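Local atomic coordinates of guanidinopropionase (PDB entry 3NIQ), a protein that catalyses the manganese-dependent hydrolysis of 3-guanidinopropanoate to beta-alanine and urea, working as a homohexamer of the arginase family. Residues A[30-35]-A[110-115]; A[47-52]-A[163-168]; A[22-27]-A[63-68]. One frame throughout, in Å; residues are numbered along the deposited sequence.

Interaction 1: A[30-35]-A[110-115]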
# COMPACT_ATOMS: atom_id res chain seq x y z
N THR A 30 -34.15 -2.84 12.57
CA THR A 30 -33.98 -2.09 13.80
C THR A 30 -34.62 -2.82 14.99
O THR A 30 -34.34 -2.54 16.14
CB THR A 30 -34.60 -0.67 13.65
OG1 THR A 30 -34.30 0.09 14.82
CG2 THR A 30 -36.12 -0.73 13.48
N ASP A 31 -35.50 -3.76 14.69
CA ASP A 31 -36.20 -4.50 15.72
C ASP A 31 -35.68 -5.92 15.77
O ASP A 31 -35.91 -6.70 14.84
CB ASP A 31 -37.71 -4.51 15.42
CG ASP A 31 -38.50 -5.30 16.46
OD1 ASP A 31 -37.88 -5.76 17.45
OD2 ASP A 31 -39.72 -5.45 16.28
N PRO A 32 -35.01 -6.29 16.88
CA PRO A 32 -34.46 -7.63 17.05
C PRO A 32 -35.52 -8.72 16.87
O PRO A 32 -35.20 -9.80 16.34
CB PRO A 32 -33.93 -7.65 18.50
CG PRO A 32 -33.96 -6.25 18.97
CD PRO A 32 -34.91 -5.48 18.12
N ALA A 33 -36.74 -8.44 17.32
CA ALA A 33 -37.85 -9.42 17.25
C ALA A 33 -38.21 -9.83 15.82
O ALA A 33 -38.82 -10.89 15.60
CB ALA A 33 -39.11 -8.87 17.98
N ALA A 34 -37.83 -9.01 14.85
CA ALA A 34 -38.06 -9.34 13.44
C ALA A 34 -37.16 -10.49 12.95
O ALA A 34 -37.39 -11.03 11.88
CB ALA A 34 -37.90 -8.10 12.57
N LEU A 35 -36.14 -10.86 13.75
CA LEU A 35 -35.10 -11.80 13.31
C LEU A 35 -34.85 -12.97 14.26
O LEU A 35 -35.09 -12.85 15.46
CB LEU A 35 -33.76 -11.05 13.13
CG LEU A 35 -33.79 -9.87 12.17
CD1 LEU A 35 -32.50 -9.06 12.26
CD2 LEU A 35 -34.04 -10.38 10.76
N ARG A 110 -28.93 -6.87 25.72
CA ARG A 110 -30.08 -7.30 26.56
C ARG A 110 -31.39 -7.29 25.76
O ARG A 110 -32.23 -8.17 25.94
CB ARG A 110 -30.23 -6.40 27.78
CG ARG A 110 -29.15 -6.61 28.85
CD ARG A 110 -29.64 -6.19 30.22
NE ARG A 110 -28.60 -6.29 31.26
CZ ARG A 110 -28.86 -6.12 32.56
NH1 ARG A 110 -30.11 -5.86 32.96
NH2 ARG A 110 -27.88 -6.21 33.45
N GLN A 111 -31.54 -6.30 24.89
CA GLN A 111 -32.74 -6.19 24.04
C GLN A 111 -32.75 -7.29 23.00
O GLN A 111 -33.78 -7.91 22.75
CB GLN A 111 -32.74 -4.85 23.31
CG GLN A 111 -33.19 -3.66 24.14
CD GLN A 111 -32.88 -2.34 23.45
OE1 GLN A 111 -31.96 -2.24 22.64
NE2 GLN A 111 -33.64 -1.30 23.78
N VAL A 112 -31.60 -7.50 22.36
CA VAL A 112 -31.46 -8.55 21.38
C VAL A 112 -31.83 -9.89 22.07
O VAL A 112 -32.64 -10.64 21.56
CB VAL A 112 -30.02 -8.59 20.79
CG1 VAL A 112 -29.80 -9.84 19.94
CG2 VAL A 112 -29.73 -7.33 20.01
N HIS A 113 -31.23 -10.14 23.23
CA HIS A 113 -31.44 -11.39 23.95
C HIS A 113 -32.93 -11.53 24.38
O HIS A 113 -33.53 -12.60 24.24
CB HIS A 113 -30.54 -11.44 25.18
CG HIS A 113 -30.61 -12.74 25.92
ND1 HIS A 113 -30.29 -13.94 25.34
CD2 HIS A 113 -30.97 -13.02 27.20
CE1 HIS A 113 -30.44 -14.92 26.22
NE2 HIS A 113 -30.86 -14.39 27.36
N ALA A 114 -33.51 -10.46 24.88
CA ALA A 114 -34.91 -10.50 25.32
C ALA A 114 -35.86 -10.87 24.17
O ALA A 114 -36.89 -11.47 24.40
CB ALA A 114 -35.33 -9.19 25.97
N ALA A 115 -35.48 -10.57 22.93
CA ALA A 115 -36.32 -10.93 21.81
C ALA A 115 -36.07 -12.37 21.35
O ALA A 115 -36.71 -12.84 20.42
CB ALA A 115 -36.13 -9.94 20.65
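The ring of Pro32 faces the last turn of helix 98-114, and its CB does most of the touching. This carbon sits 3.8 Å from Ala115 CB and 3.9 Å from Val112 CA. It therefore rests between two residues that are three apart on the helical segment. The next ring carbon, Pro32 CG, lies 4.1 Å from Gln111 O, so the ring also lies alongside the backbone of the final turn. Val112 offers mainly its backbone here. Its CG2 branch stays 4.5 Å from Pro32 CB, and its side chain packs on Leu88 of strand 85-90 and on Thr117. Ala115 CB points at the other segment and meets two residues there. Besides Pro32 CB it has Ala33 N at 3.7 Å. The methyls of Ala33 and Ala115 approach at 4.1 Å. No hydrogen bond links 30-35 to 110-115, and the contact is small and apolar, near the surface.

In the alpha/beta fold of the arginase family, this joins the approach to strand 37-42 to the end of the helix that precedes strand 118-123. Those two strands are neighbours in the parallel sheet. Residues 32-34 form a short 3-10 turn, and Asp31 starts it with an Asx turn. Asp31 CG is anti to the backbone N, with chi1 at 179°. Its OD1 takes the N-H of Ala33 at 2.9 Å, and the donor stands above the carboxylate plane, 60° out of it. The bond is bent, with an N-H...O angle of 145°. Ala34 N also bonds back to Asp31 O, so the carboxylate and the backbone oxygen of Asp31 both hold the turn that carries Pro32. Just beyond the helix, Thr117 OG1 hydrogen-bonds with the backbone oxygens of Pro32 and Leu35.

Interaction 2: A[47-52]-A[163-168]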
# COMPACT_ATOMS: atom_id res chain seq x y z
N GLY A 47 -10.85 -0.84 24.46
CA GLY A 47 -10.04 -1.78 25.23
C GLY A 47 -8.64 -2.03 24.68
O GLY A 47 -7.86 -2.81 25.26
N THR A 48 -8.30 -1.38 23.56
CA THR A 48 -7.04 -1.71 22.89
C THR A 48 -5.81 -1.04 23.54
O THR A 48 -5.71 0.18 23.62
CB THR A 48 -7.11 -1.44 21.35
OG1 THR A 48 -8.02 -2.38 20.76
CG2 THR A 48 -5.73 -1.63 20.73
N THR A 49 -4.85 -1.87 23.94
CA THR A 49 -3.65 -1.40 24.64
C THR A 49 -2.46 -1.11 23.74
O THR A 49 -1.51 -0.45 24.14
CB THR A 49 -3.21 -2.40 25.70
OG1 THR A 49 -3.05 -3.68 25.10
CG2 THR A 49 -4.26 -2.48 26.80
N ASN A 50 -2.53 -1.60 22.51
CA ASN A 50 -1.46 -1.43 21.54
C ASN A 50 -1.97 -0.74 20.26
O ASN A 50 -2.15 0.47 20.24
CB ASN A 50 -0.85 -2.82 21.26
CG ASN A 50 0.30 -2.79 20.25
OD1 ASN A 50 1.22 -1.95 20.33
ND2 ASN A 50 0.26 -3.74 19.31
N ARG A 51 -2.20 -1.49 19.19
CA ARG A 51 -2.57 -0.87 17.90
C ARG A 51 -4.07 -0.83 17.79
O ARG A 51 -4.72 -1.87 17.73
CB ARG A 51 -1.92 -1.61 16.71
CG ARG A 51 -0.40 -1.72 16.84
CD ARG A 51 0.30 -2.13 15.54
NE ARG A 51 -0.31 -3.29 14.91
CZ ARG A 51 0.22 -3.97 13.90
NH1 ARG A 51 1.40 -3.62 13.37
NH2 ARG A 51 -0.44 -5.00 13.39
N ALA A 52 -4.65 0.36 17.82
CA ALA A 52 -6.10 0.49 17.71
C ALA A 52 -6.54 0.44 16.25
O ALA A 52 -5.71 0.35 15.34
CB ALA A 52 -6.57 1.77 18.38
N TYR A 163 -10.63 -3.52 32.57
CA TYR A 163 -11.30 -3.72 31.30
C TYR A 163 -10.42 -3.35 30.12
O TYR A 163 -10.23 -2.17 29.83
CB TYR A 163 -12.59 -2.90 31.26
CG TYR A 163 -13.52 -3.23 32.40
CD1 TYR A 163 -13.99 -4.54 32.57
CD2 TYR A 163 -13.93 -2.24 33.31
CE1 TYR A 163 -14.84 -4.86 33.60
CE2 TYR A 163 -14.81 -2.56 34.37
CZ TYR A 163 -15.25 -3.88 34.50
OH TYR A 163 -16.09 -4.24 35.52
N THR A 164 -9.87 -4.36 29.45
CA THR A 164 -9.13 -4.16 28.20
C THR A 164 -9.47 -5.36 27.33
O THR A 164 -10.07 -6.32 27.80
CB THR A 164 -7.60 -4.17 28.40
OG1 THR A 164 -7.17 -5.50 28.68
CG2 THR A 164 -7.16 -3.23 29.54
N HIS A 165 -9.06 -5.30 26.07
CA HIS A 165 -9.28 -6.43 25.18
C HIS A 165 -8.52 -7.68 25.66
O HIS A 165 -8.73 -8.77 25.15
CB HIS A 165 -8.91 -6.06 23.73
CG HIS A 165 -7.46 -5.77 23.51
ND1 HIS A 165 -6.87 -5.80 22.26
CD2 HIS A 165 -6.47 -5.44 24.38
CE1 HIS A 165 -5.59 -5.49 22.37
NE2 HIS A 165 -5.32 -5.27 23.65
N GLY A 166 -7.65 -7.51 26.65
CA GLY A 166 -6.91 -8.63 27.22
C GLY A 166 -7.48 -9.17 28.53
O GLY A 166 -6.93 -10.11 29.09
N THR A 167 -8.58 -8.60 29.02
CA THR A 167 -9.20 -9.09 30.28
C THR A 167 -10.61 -9.71 30.18
O THR A 167 -11.15 -10.17 31.19
CB THR A 167 -9.33 -7.99 31.34
OG1 THR A 167 -10.20 -6.97 30.85
CG2 THR A 167 -7.95 -7.40 31.71
N PRO A 168 -11.23 -9.74 28.98
CA PRO A 168 -12.69 -9.95 29.03
C PRO A 168 -13.12 -11.30 29.62
O PRO A 168 -14.16 -11.37 30.28
CB PRO A 168 -13.10 -9.83 27.57
CG PRO A 168 -11.88 -10.27 26.79
CD PRO A 168 -10.72 -9.71 27.59
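Two irregular loops meet where the N-H of His165 points almost straight at Gly47 O, 2.9 Å from N to O with an N-H...O angle of 173°, and the donor stands above the carbonyl plane. Both loops follow strands of the arginase-family sheet, 37-42 and 142-147, and they meet beside the manganese site. Gly47, without a side chain, lies close against the backbone of Thr164 and His165, with the CA atoms of Gly47 and Thr164 3.9 Å apart. The 164-167 type I turn is held by Thr167 N to Thr164 O. Thr167 OG1 also accepts from Thr164 N, in a nearly straight bond.

His165 carries the contact. Its CG lies between the backbone N and the carbonyl carbon, chi1 66°, which turns the imidazole over the 47-49 backbone. One face receives Thr48 CA, 3.9 Å from the ring centroid and practically on the ring normal, a CH-pi contact. Both ring nitrogens have partners. ND1 is hydrogen-bonded to Glu284, and NE2 to Thr49. These bonds probably fix the ring's rotation. His126 and Asp152, two manganese ligands, are close by, and the ring is about 6 Å from a metal ion at nearest atoms. Thr48 turns its hydroxyl to Asp125. The methyls of Thr49 and Thr164 meet at 4.1 Å, and both residues pack on Ile96 of a neighbouring subunit. Thr49 OG1 takes the crowded position, chi1 54°, and reaches His165 NE2 at the ring edge, near its plane, at 3.1 Å.

Interaction 3: A[22-27]-A[63-68]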
# COMPACT_ATOMS: atom_id res chain seq x y z
N THR A 22 -24.71 -3.77 3.36
CA THR A 22 -25.08 -4.35 4.66
C THR A 22 -24.45 -5.74 4.79
O THR A 22 -24.02 -6.32 3.80
CB THR A 22 -26.60 -4.55 4.73
OG1 THR A 22 -27.02 -5.25 3.57
CG2 THR A 22 -27.33 -3.22 4.79
N PHE A 23 -24.42 -6.31 6.00
CA PHE A 23 -23.89 -7.66 6.16
C PHE A 23 -24.59 -8.61 5.19
O PHE A 23 -25.82 -8.67 5.18
CB PHE A 23 -24.07 -8.16 7.59
CG PHE A 23 -23.11 -7.57 8.56
CD1 PHE A 23 -21.72 -7.67 8.35
CD2 PHE A 23 -23.57 -6.93 9.72
CE1 PHE A 23 -20.81 -7.12 9.26
CE2 PHE A 23 -22.68 -6.41 10.65
CZ PHE A 23 -21.28 -6.49 10.40
N MET A 24 -23.81 -9.32 4.39
CA MET A 24 -24.31 -10.32 3.43
C MET A 24 -25.32 -9.70 2.45
O MET A 24 -26.09 -10.43 1.85
CB MET A 24 -24.94 -11.52 4.16
CG MET A 24 -24.13 -12.07 5.35
SD MET A 24 -22.54 -12.71 4.85
CE MET A 24 -21.86 -13.22 6.46
N ARG A 25 -25.32 -8.37 2.33
CA ARG A 25 -26.31 -7.62 1.51
C ARG A 25 -27.75 -7.98 1.85
O ARG A 25 -28.61 -8.06 0.97
CB ARG A 25 -26.04 -7.83 0.00
CG ARG A 25 -24.60 -7.45 -0.42
CD ARG A 25 -24.52 -7.03 -1.88
NE ARG A 25 -24.79 -8.16 -2.78
CZ ARG A 25 -25.02 -8.03 -4.08
NH1 ARG A 25 -25.02 -6.83 -4.66
NH2 ARG A 25 -25.25 -9.10 -4.81
N LEU A 26 -28.00 -8.18 3.13
CA LEU A 26 -29.34 -8.47 3.63
C LEU A 26 -30.05 -7.15 3.88
O LEU A 26 -29.41 -6.08 3.86
CB LEU A 26 -29.24 -9.31 4.92
CG LEU A 26 -28.82 -10.77 4.77
CD1 LEU A 26 -28.23 -11.32 6.06
CD2 LEU A 26 -29.99 -11.67 4.35
N PRO A 27 -31.39 -7.20 4.11
CA PRO A 27 -32.07 -5.98 4.55
C PRO A 27 -31.60 -5.55 5.93
O PRO A 27 -31.14 -6.39 6.74
CB PRO A 27 -33.56 -6.40 4.57
CG PRO A 27 -33.64 -7.60 3.69
CD PRO A 27 -32.33 -8.31 3.97
N ASN A 63 -18.63 -4.55 4.03
CA ASN A 63 -18.23 -4.34 2.66
C ASN A 63 -17.81 -5.61 1.93
O ASN A 63 -18.36 -5.94 0.87
CB ASN A 63 -17.09 -3.34 2.64
CG ASN A 63 -16.96 -2.67 1.32
OD1 ASN A 63 -16.46 -3.25 0.36
ND2 ASN A 63 -17.47 -1.44 1.23
N LEU A 64 -16.85 -6.33 2.51
CA LEU A 64 -16.35 -7.56 1.92
C LEU A 64 -17.35 -8.71 1.97
O LEU A 64 -17.27 -9.64 1.15
CB LEU A 64 -15.04 -7.99 2.60
CG LEU A 64 -13.78 -7.39 1.96
CD1 LEU A 64 -13.58 -7.89 0.48
CD2 LEU A 64 -13.73 -5.88 2.00
N SER A 65 -18.30 -8.66 2.91
CA SER A 65 -19.33 -9.71 2.99
C SER A 65 -20.22 -9.77 1.74
O SER A 65 -20.98 -10.72 1.56
CB SER A 65 -20.18 -9.57 4.26
OG SER A 65 -21.13 -8.53 4.13
N SER A 66 -20.13 -8.75 0.88
CA SER A 66 -20.77 -8.79 -0.45
C SER A 66 -20.32 -9.98 -1.28
O SER A 66 -21.02 -10.36 -2.22
CB SER A 66 -20.41 -7.52 -1.22
OG SER A 66 -21.24 -6.48 -0.78
N LEU A 67 -19.16 -10.57 -0.96
CA LEU A 67 -18.64 -11.69 -1.76
C LEU A 67 -19.24 -13.03 -1.36
O LEU A 67 -19.06 -14.03 -2.08
CB LEU A 67 -17.11 -11.77 -1.68
CG LEU A 67 -16.31 -10.51 -1.99
CD1 LEU A 67 -14.82 -10.83 -2.11
CD2 LEU A 67 -16.82 -9.86 -3.28
N MET A 68 -19.94 -13.06 -0.22
CA MET A 68 -20.53 -14.30 0.27
C MET A 68 -21.77 -14.67 -0.53
O MET A 68 -22.53 -13.79 -0.95
CB MET A 68 -20.90 -14.18 1.74
CG MET A 68 -19.69 -13.94 2.70
SD MET A 68 -18.55 -15.32 2.66
CE MET A 68 -17.26 -14.76 1.54
O HOH W 1 -22.16 -5.80 1.54
O HOH W 2 -25.06 -12.95 0.44
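Ser65 OG accepts the backbone N-H of Met24 at 2.8 Å, with an angle of 162°. The serine reaches it by holding OG in the crowded position between its own backbone N and carbonyl carbon, chi1 77°. The same OG is hydrogen-bonded to the carbonyl oxygen of Arg62, one turn back, so two bonds grip the buried hydroxyl. It also lies 3.5 Å from Phe23 CA and at the edge of the Phe23 ring, near its plane.

Met24 CG is anti to the carbonyl carbon, and the chain bends at chi2, -63°. This brings SD over to Met68, where it stands 3.8 Å from Met68 CG. Ser65 CB is also close to this sulfur. Met68 is itself bent at chi2 and chi3, and the two thioether chains cross obliquely.

The contact packs the N-terminal arm, ahead of strand 37-42, against residues 63-68, which continue from helix 57-64 in the arginase-family fold. Helix 294-317 touches both segments, with Met303 against Phe23 and Met24 and Thr301 against Met68. Met24 and Arg25 both have positive phi, at a tight bend closed by Arg25 N to Thr22 O and Leu26 N to Phe23 O. Thr22 OG1 donates to Leu26 O at 2.5 Å, on a lone pair in the carbonyl plane.

Arg25 lays its methylenes on Ser66, with CD 3.5 Å from Ser66 OG. Its guanidinium goes on to the backbone oxygens of Ala18 and Ile14. Ser66 OG, anti to its carbonyl carbon, gives its proton to a water that donates to Thr22 O. A second water donates to both Met24 O and Met68 O.

How the interactions relate
From the N terminus the chain first runs through 22-27, which interaction 3 pairs with 63-68, closing a loop that contains strand 37-42. Segment 30-35 follows shortly after and belongs to interaction 1, whose partner 110-115 comes only after strand 85-90 and most of helix 98-114. Segment 47-52, past strand 37-42, waits for 163-168 in interaction 2. The segments alternate, so every pair of loops crosses and none nests. Interactions 1 and 3 adjoin in sequence but have centres 21 Å apart. Interaction 2 lies about 28 Å from either, centre to centre. Together they tie the lead-in and exit of strand 37-42 to the end of helix 98-114, the segment continuing from helix 57-64 and a loop beside the manganese site.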